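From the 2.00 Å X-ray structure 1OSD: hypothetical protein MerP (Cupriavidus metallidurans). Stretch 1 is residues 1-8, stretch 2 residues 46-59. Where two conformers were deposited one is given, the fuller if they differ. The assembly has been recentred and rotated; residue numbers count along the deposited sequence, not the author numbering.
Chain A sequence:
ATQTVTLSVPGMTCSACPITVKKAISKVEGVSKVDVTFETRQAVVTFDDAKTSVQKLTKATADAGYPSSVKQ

Stretch 1 1-8: ATQTVTLS
Stretch 2 (46-59) TFDDAKTSVQKLTK

Residues 2-8 form an extended strand that meets strand 46-48 antiparallel, the axes inclined at 142° and 4.6 Å apart at closest approach. T2 faces D48 and T4 faces T46 in non-hydrogen-bonded pairs (CA-CA 4.6 and 4.4 Å). Between them Q3 and F47 (CA-CA 5.3 Å) form the hydrogen-bonded pair: Q3 N donates to F47 O at 2.7 Å and F47 N to Q3 O at 2.8 Å. The next rung is D49 N to A1 O, 2.9 Å and nearly linear.

The chain terminus is tied down by charge. A1 N makes salt bridges to D49 OD2 (2.7 Å) and, more loosely, to D48 OD2 (3.2 Å). D49, chi1 p, has its CA-to-CB bond directed toward the N-terminal stretch; D48, chi1 t, brings its carboxylate closer than its CB direction suggests, and its OD2 also accepts from A50 N at 3.1 Å, bracing the turn.

T2, T4, T46 and D48 share one face of the sheet. All three threonines are m, a beta-branched type well suited to strands; T4 OG1 and T46 OG1 hydrogen-bond at 2.7 Å, while T2 CG2 packs on T46 CG2 at 3.7 Å.

Q3 and F47 occupy the other face. With chi1 p and chi2 91°, the buried F47 ring lies beneath Q3 CB, a CH-pi contact 3.9 Å from CB to the ring centroid. V5 CG1 meets the ring edge, 3.7 Å from CE2.

After the loop, S53 sits at the N-cap position, right before helix 54-59, which runs 34° from the first strand. Aliphatic side chains fill the gap between them. V5, chi1 p, sets CG2 4.0 Å from V54 CG2 and CG1 4.0 Å from L57 CD1. L7 and L57, both m,t and buried, meet at L7 CD1 to L57 CB, 4.3 Å. Together the stretches bury 597 Å².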

# COMPACT_ATOMS: atom_id res chain seq x y z
N ALA A 1 -10.84 -12.74 -6.68
CA ALA A 1 -10.89 -11.69 -7.72
C ALA A 1 -9.87 -10.55 -7.62
O ALA A 1 -9.68 -9.96 -6.53
CB ALA A 1 -12.35 -11.05 -7.74
N THR A 2 -9.38 -10.12 -8.83
CA THR A 2 -8.48 -9.02 -8.97
C THR A 2 -9.16 -7.69 -8.60
O THR A 2 -10.22 -7.33 -9.11
CB THR A 2 -7.90 -8.97 -10.37
OG1 THR A 2 -7.28 -10.24 -10.66
CG2 THR A 2 -6.74 -7.98 -10.44
N GLN A 3 -8.50 -6.98 -7.72
CA GLN A 3 -8.96 -5.70 -7.22
C GLN A 3 -7.86 -4.68 -7.30
O GLN A 3 -6.67 -5.05 -7.22
CB GLN A 3 -9.37 -5.77 -5.76
CG GLN A 3 -10.67 -6.33 -5.36
CD GLN A 3 -11.82 -5.96 -6.27
OE1 GLN A 3 -12.51 -6.85 -6.75
NE2 GLN A 3 -12.07 -4.67 -6.45
N THR A 4 -8.26 -3.41 -7.46
CA THR A 4 -7.37 -2.29 -7.43
C THR A 4 -7.86 -1.26 -6.41
O THR A 4 -8.97 -0.77 -6.46
CB THR A 4 -7.07 -1.71 -8.81
OG1 THR A 4 -6.12 -2.55 -9.50
CG2 THR A 4 -6.18 -0.54 -8.65
N VAL A 5 -6.99 -0.94 -5.47
CA VAL A 5 -7.28 0.01 -4.42
C VAL A 5 -6.15 1.04 -4.33
O VAL A 5 -4.98 0.72 -4.50
CB VAL A 5 -7.48 -0.70 -3.09
CG1 VAL A 5 -6.19 -1.34 -2.58
CG2 VAL A 5 -8.13 0.25 -2.01
N THR A 6 -6.54 2.29 -4.08
CA THR A 6 -5.67 3.37 -3.77
C THR A 6 -5.67 3.71 -2.29
O THR A 6 -6.69 4.02 -1.67
CB THR A 6 -6.01 4.66 -4.59
OG1 THR A 6 -5.90 4.38 -5.98
CG2 THR A 6 -4.96 5.73 -4.34
N LEU A 7 -4.44 3.85 -1.78
CA LEU A 7 -4.24 4.07 -0.36
C LEU A 7 -3.59 5.38 -0.18
O LEU A 7 -2.69 5.77 -0.92
CB LEU A 7 -3.42 2.97 0.28
CG LEU A 7 -3.87 1.51 0.20
CD1 LEU A 7 -2.88 0.54 0.94
CD2 LEU A 7 -5.36 1.35 0.69
N SER A 8 -4.09 6.09 0.81
CA SER A 8 -3.50 7.34 1.27
C SER A 8 -2.50 7.03 2.35
O SER A 8 -2.86 6.43 3.35
CB SER A 8 -4.56 8.34 1.72
OG SER A 8 -5.32 8.63 0.57
N THR A 46 -2.77 -3.51 -6.71
CA THR A 46 -3.56 -4.50 -7.45
C THR A 46 -3.31 -5.88 -6.79
O THR A 46 -2.17 -6.30 -6.55
CB THR A 46 -3.14 -4.58 -8.89
OG1 THR A 46 -3.50 -3.38 -9.59
CG2 THR A 46 -3.91 -5.72 -9.61
N PHE A 47 -4.40 -6.52 -6.42
CA PHE A 47 -4.27 -7.70 -5.59
C PHE A 47 -5.46 -8.65 -5.79
O PHE A 47 -6.57 -8.27 -6.32
CB PHE A 47 -4.17 -7.28 -4.10
CG PHE A 47 -5.48 -6.75 -3.52
CD1 PHE A 47 -6.38 -7.61 -2.92
CD2 PHE A 47 -5.80 -5.35 -3.57
CE1 PHE A 47 -7.62 -7.15 -2.37
CE2 PHE A 47 -7.08 -4.89 -3.09
CZ PHE A 47 -7.98 -5.81 -2.46
N ASP A 48 -5.24 -9.88 -5.29
CA ASP A 48 -6.30 -10.87 -5.33
C ASP A 48 -7.05 -10.99 -4.02
O ASP A 48 -6.45 -11.38 -3.04
CB ASP A 48 -5.67 -12.15 -5.80
CG ASP A 48 -6.67 -13.24 -6.04
OD1 ASP A 48 -6.23 -14.35 -6.52
OD2 ASP A 48 -7.86 -13.19 -5.67
N ASP A 49 -8.34 -10.63 -4.04
CA ASP A 49 -9.17 -10.48 -2.86
C ASP A 49 -9.62 -11.81 -2.23
O ASP A 49 -10.16 -11.82 -1.11
CB ASP A 49 -10.34 -9.60 -3.10
CG ASP A 49 -11.44 -10.26 -3.95
OD1 ASP A 49 -12.34 -9.50 -4.27
OD2 ASP A 49 -11.50 -11.45 -4.36
N ALA A 50 -9.30 -12.90 -2.94
CA ALA A 50 -9.36 -14.22 -2.41
C ALA A 50 -8.17 -14.56 -1.59
O ALA A 50 -8.24 -15.59 -0.89
CB ALA A 50 -9.40 -15.25 -3.56
N LYS A 51 -7.07 -13.82 -1.74
CA LYS A 51 -5.78 -14.11 -1.07
C LYS A 51 -5.46 -13.13 0.02
O LYS A 51 -4.71 -13.48 1.00
CB LYS A 51 -4.64 -14.11 -2.12
CG LYS A 51 -4.73 -15.33 -3.06
CD LYS A 51 -4.12 -15.14 -4.34
CE LYS A 51 -4.10 -16.42 -5.31
NZ LYS A 51 -2.70 -16.78 -5.75
N THR A 52 -5.94 -11.89 -0.14
CA THR A 52 -5.69 -10.86 0.83
C THR A 52 -6.77 -9.79 0.80
O THR A 52 -7.76 -9.93 0.05
CB THR A 52 -4.21 -10.30 0.66
OG1 THR A 52 -3.85 -9.50 1.79
CG2 THR A 52 -4.01 -9.38 -0.58
N SER A 53 -6.62 -8.74 1.60
CA SER A 53 -7.67 -7.71 1.68
C SER A 53 -7.12 -6.36 2.03
O SER A 53 -5.94 -6.24 2.38
CB SER A 53 -8.72 -8.14 2.74
OG SER A 53 -8.10 -8.16 3.97
N VAL A 54 -7.95 -5.33 1.95
CA VAL A 54 -7.51 -3.98 2.17
C VAL A 54 -6.99 -3.81 3.58
O VAL A 54 -5.99 -3.07 3.79
CB VAL A 54 -8.67 -2.93 1.86
CG1 VAL A 54 -8.38 -1.56 2.41
CG2 VAL A 54 -9.04 -2.92 0.32
N GLN A 55 -7.63 -4.48 4.55
CA GLN A 55 -7.18 -4.42 5.92
C GLN A 55 -5.80 -5.04 6.11
O GLN A 55 -5.01 -4.52 6.86
CB GLN A 55 -8.25 -4.96 6.88
CG GLN A 55 -7.85 -6.08 7.85
CD GLN A 55 -6.99 -5.62 9.03
OE1 GLN A 55 -7.07 -4.44 9.46
NE2 GLN A 55 -6.13 -6.53 9.53
N LYS A 56 -5.51 -6.13 5.42
CA LYS A 56 -4.20 -6.72 5.51
C LYS A 56 -3.18 -5.82 4.86
O LYS A 56 -2.04 -5.80 5.26
CB LYS A 56 -4.20 -8.11 4.85
CG LYS A 56 -5.00 -9.24 5.61
CD LYS A 56 -4.32 -9.76 6.91
CE LYS A 56 -5.16 -10.86 7.64
NZ LYS A 56 -5.62 -11.86 6.62
N LEU A 57 -3.53 -5.11 3.81
CA LEU A 57 -2.65 -4.12 3.21
C LEU A 57 -2.33 -2.90 4.12
O LEU A 57 -1.17 -2.43 4.30
CB LEU A 57 -3.26 -3.62 1.84
CG LEU A 57 -3.44 -4.65 0.77
CD1 LEU A 57 -4.11 -3.96 -0.43
CD2 LEU A 57 -2.10 -5.41 0.33
N THR A 58 -3.38 -2.38 4.71
CA THR A 58 -3.19 -1.21 5.57
C THR A 58 -2.46 -1.66 6.86
O THR A 58 -1.68 -0.86 7.43
CB THR A 58 -4.50 -0.48 5.86
OG1 THR A 58 -5.28 -1.35 6.62
CG2 THR A 58 -5.40 -0.10 4.54
N LYS A 59 -2.63 -2.93 7.30
CA LYS A 59 -1.79 -3.44 8.39
C LYS A 59 -0.36 -3.50 7.91
O LYS A 59 0.54 -3.10 8.59
CB LYS A 59 -2.26 -4.76 8.96
CG LYS A 59 -1.18 -5.61 9.68
CD LYS A 59 -1.21 -5.66 11.27
CE LYS A 59 -0.94 -7.15 11.81
NZ LYS A 59 0.30 -7.88 11.26